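PDB 2IM5: nicotinate phosphoribosyltransferase from Porphyromonas gingivalis, which probably catalyses the ATP-dependent formation of nicotinate ribonucleotide from nicotinate and phosphoribosyl diphosphate, the entry step from nicotinate into NAD(+) biosynthesis. Local coordinates for residues Phe162-Met167 with Asn333-Val338. Numbering follows the deposited sequence.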
loop_
_atom_site.group_PDB
_atom_site.type_symbol
_atom_site.label_atom_id
_atom_site.label_comp_id
_atom_site.label_asym_id
_atom_site.label_seq_id
_atom_site.Cartn_x
_atom_site.Cartn_y
_atom_site.Cartn_z
ATOM N N PHE A 162 16.039 0.946 2.802
ATOM C CA PHE A 162 14.815 0.216 2.505
ATOM C C PHE A 162 13.812 0.238 3.647
ATOM O O PHE A 162 14.163 0.513 4.795
ATOM C CB PHE A 162 15.149 -1.236 2.143
ATOM C CG PHE A 162 15.482 -2.104 3.330
ATOM C CD1 PHE A 162 14.513 -2.931 3.897
ATOM C CD2 PHE A 162 16.753 -2.078 3.891
ATOM C CE1 PHE A 162 14.806 -3.719 5.007
ATOM C CE2 PHE A 162 17.057 -2.860 5.002
ATOM C CZ PHE A 162 16.083 -3.681 5.561
ATOM N N SER A 163 12.561 -0.053 3.309
ATOM C CA SER A 163 11.471 -0.095 4.276
ATOM C C SER A 163 10.739 -1.417 4.097
ATOM O O SER A 163 10.743 -1.990 3.004
ATOM C CB SER A 163 10.488 1.067 4.042
ATOM O OG SER A 163 11.081 2.330 4.293
ATOM N N ILE A 164 10.113 -1.891 5.170
ATOM C CA ILE A 164 9.361 -3.143 5.144
ATOM C C ILE A 164 7.904 -2.858 4.757
ATOM O O ILE A 164 7.172 -2.221 5.516
ATOM C CB ILE A 164 9.396 -3.828 6.533
ATOM C CG1 ILE A 164 10.850 -4.001 6.982
ATOM C CG2 ILE A 164 8.670 -5.171 6.477
ATOM C CD1 ILE A 164 11.008 -4.477 8.416
ATOM N N PHE A 165 7.503 -3.326 3.575
ATOM C CA PHE A 165 6.147 -3.142 3.042
ATOM C C PHE A 165 5.459 -4.489 2.783
ATOM O O PHE A 165 4.754 -4.618 1.784
ATOM C CB PHE A 165 6.178 -2.434 1.672
ATOM C CG PHE A 165 6.599 -0.993 1.701
ATOM C CD1 PHE A 165 6.803 -0.316 2.894
ATOM C CD2 PHE A 165 6.759 -0.302 0.499
ATOM C CE1 PHE A 165 7.160 1.038 2.897
ATOM C CE2 PHE A 165 7.116 1.046 0.486
ATOM C CZ PHE A 165 7.316 1.719 1.688
ATOM N N GLY A 166 5.633 -5.489 3.638
ATOM C CA GLY A 166 5.009 -6.770 3.325
ATOM C C GLY A 166 3.855 -7.279 4.175
ATOM O O GLY A 166 3.592 -8.485 4.202
ATOM N N MET A 167 3.151 -6.382 4.852
ATOM C CA MET A 167 2.047 -6.786 5.708
ATOM C C MET A 167 0.908 -7.564 5.040
ATOM O O MET A 167 0.553 -8.656 5.477
ATOM C CB MET A 167 1.477 -5.561 6.428
ATOM C CG MET A 167 0.070 -5.755 6.966
ATOM S SD MET A 167 -0.298 -4.693 8.372
ATOM C CE MET A 167 -1.441 -5.745 9.242
ATOM N N ASN A 333 9.122 -10.684 -0.087
ATOM C CA ASN A 333 10.410 -11.361 0.019
ATOM C C ASN A 333 10.869 -11.425 1.471
ATOM O O ASN A 333 11.627 -12.316 1.850
ATOM C CB ASN A 333 11.473 -10.648 -0.814
ATOM C CG ASN A 333 12.865 -11.226 -0.597
ATOM O OD1 ASN A 333 13.544 -10.900 0.379
ATOM N ND2 ASN A 333 13.288 -12.107 -1.502
ATOM N N LEU A 334 10.401 -10.485 2.285
ATOM C CA LEU A 334 10.777 -10.442 3.691
ATOM C C LEU A 334 9.742 -11.074 4.615
ATOM O O LEU A 334 10.091 -11.826 5.518
ATOM C CB LEU A 334 11.006 -8.987 4.135
ATOM C CG LEU A 334 12.127 -8.178 3.467
ATOM C CD1 LEU A 334 12.145 -6.759 4.007
ATOM C CD2 LEU A 334 13.465 -8.856 3.731
ATOM N N THR A 335 8.466 -10.779 4.382
ATOM C CA THR A 335 7.404 -11.275 5.256
ATOM C C THR A 335 6.804 -12.634 4.914
ATOM O O THR A 335 6.000 -13.166 5.675
ATOM C CB THR A 335 6.260 -10.260 5.326
ATOM O OG1 THR A 335 5.651 -10.163 4.034
ATOM C CG2 THR A 335 6.794 -8.881 5.735
ATOM N N ASN A 336 7.164 -13.186 3.764
ATOM C CA ASN A 336 6.643 -14.489 3.394
ATOM C C ASN A 336 7.691 -15.259 2.602
ATOM O O ASN A 336 7.575 -15.423 1.390
ATOM C CB ASN A 336 5.360 -14.355 2.573
ATOM C CG ASN A 336 4.527 -15.620 2.600
ATOM O OD1 ASN A 336 5.071 -16.728 2.698
ATOM N ND2 ASN A 336 3.208 -15.470 2.504
ATOM N N ASP A 337 8.719 -15.710 3.312
ATOM C CA ASP A 337 9.823 -16.474 2.733
ATOM C C ASP A 337 10.218 -17.456 3.840
ATOM O O ASP A 337 11.354 -17.470 4.324
ATOM C CB ASP A 337 10.974 -15.517 2.392
ATOM C CG ASP A 337 12.172 -16.225 1.793
ATOM O OD1 ASP A 337 11.996 -17.324 1.214
ATOM O OD2 ASP A 337 13.291 -15.670 1.886
ATOM N N VAL A 338 9.250 -18.272 4.236
ATOM C CA VAL A 338 9.423 -19.221 5.325
ATOM C C VAL A 338 9.911 -20.620 4.965
ATOM O O VAL A 338 9.922 -21.511 5.822
ATOM C CB VAL A 338 8.106 -19.349 6.113
ATOM C CG1 VAL A 338 7.653 -17.972 6.587
ATOM C CG2 VAL A 338 7.037 -19.990 5.242
#
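Thr-335 and Gly-166 make the one polar link between the two segments: the hydroxyl OG1 of Thr-335 donates to the carbonyl O of Gly-166 over 2.7 Å. The bond is well bent at the acceptor, with a C=O...OG1 angle of 117°, and the hydroxyl is tilted 30° from the carbonyl plane. In Thr-335 the hydroxyl sits between backbone N and carbonyl carbon (chi1 66°), while CG2 lies anti to that carbonyl carbon. Both branches can then serve the contact: CG2 rests 3.7 Å from CA of Gly-166 and 4.2 Å from CG2 of Ile-164. At Gly-166 the backbone comes in close, its CA 5.5 Å from CA of Thr-335. One residue earlier, Leu-334 adds a second apolar contact. Its CD1 reaches between two residues of the strand, meeting CE1 of Phe-162 obliquely at 4.2 Å and CG1 of Ile-164 at 4.3 Å.

The fold explains why residues so far apart in sequence meet. Strands 162-164 and 325-330 are parallel neighbours in the seven-stranded sheet of the TIM-barrel-like phosphoribosyltransferase domain, and both segments lie at the C-terminal ends of these strands, where 162-164 runs into the loop at 165-167 and 325-330 is followed by the short helix 332-335. Ser-163 ties the two strands together by backbone hydrogen bonds with Phe-328 and Ile-330, while strand 191-194 holds the other edge of 162-164, through Phe-162 and Ile-164. Leu-183 of helix 173-186 touches both Ile-164 and Leu-334, extending the apolar cluster, and Met-155 of helix 141-157 packs against Phe-162. From that same helix, Lys-151 makes a hydrogen bond to Asn-333 O within the short helix and a salt bridge to Asp-337 beyond it.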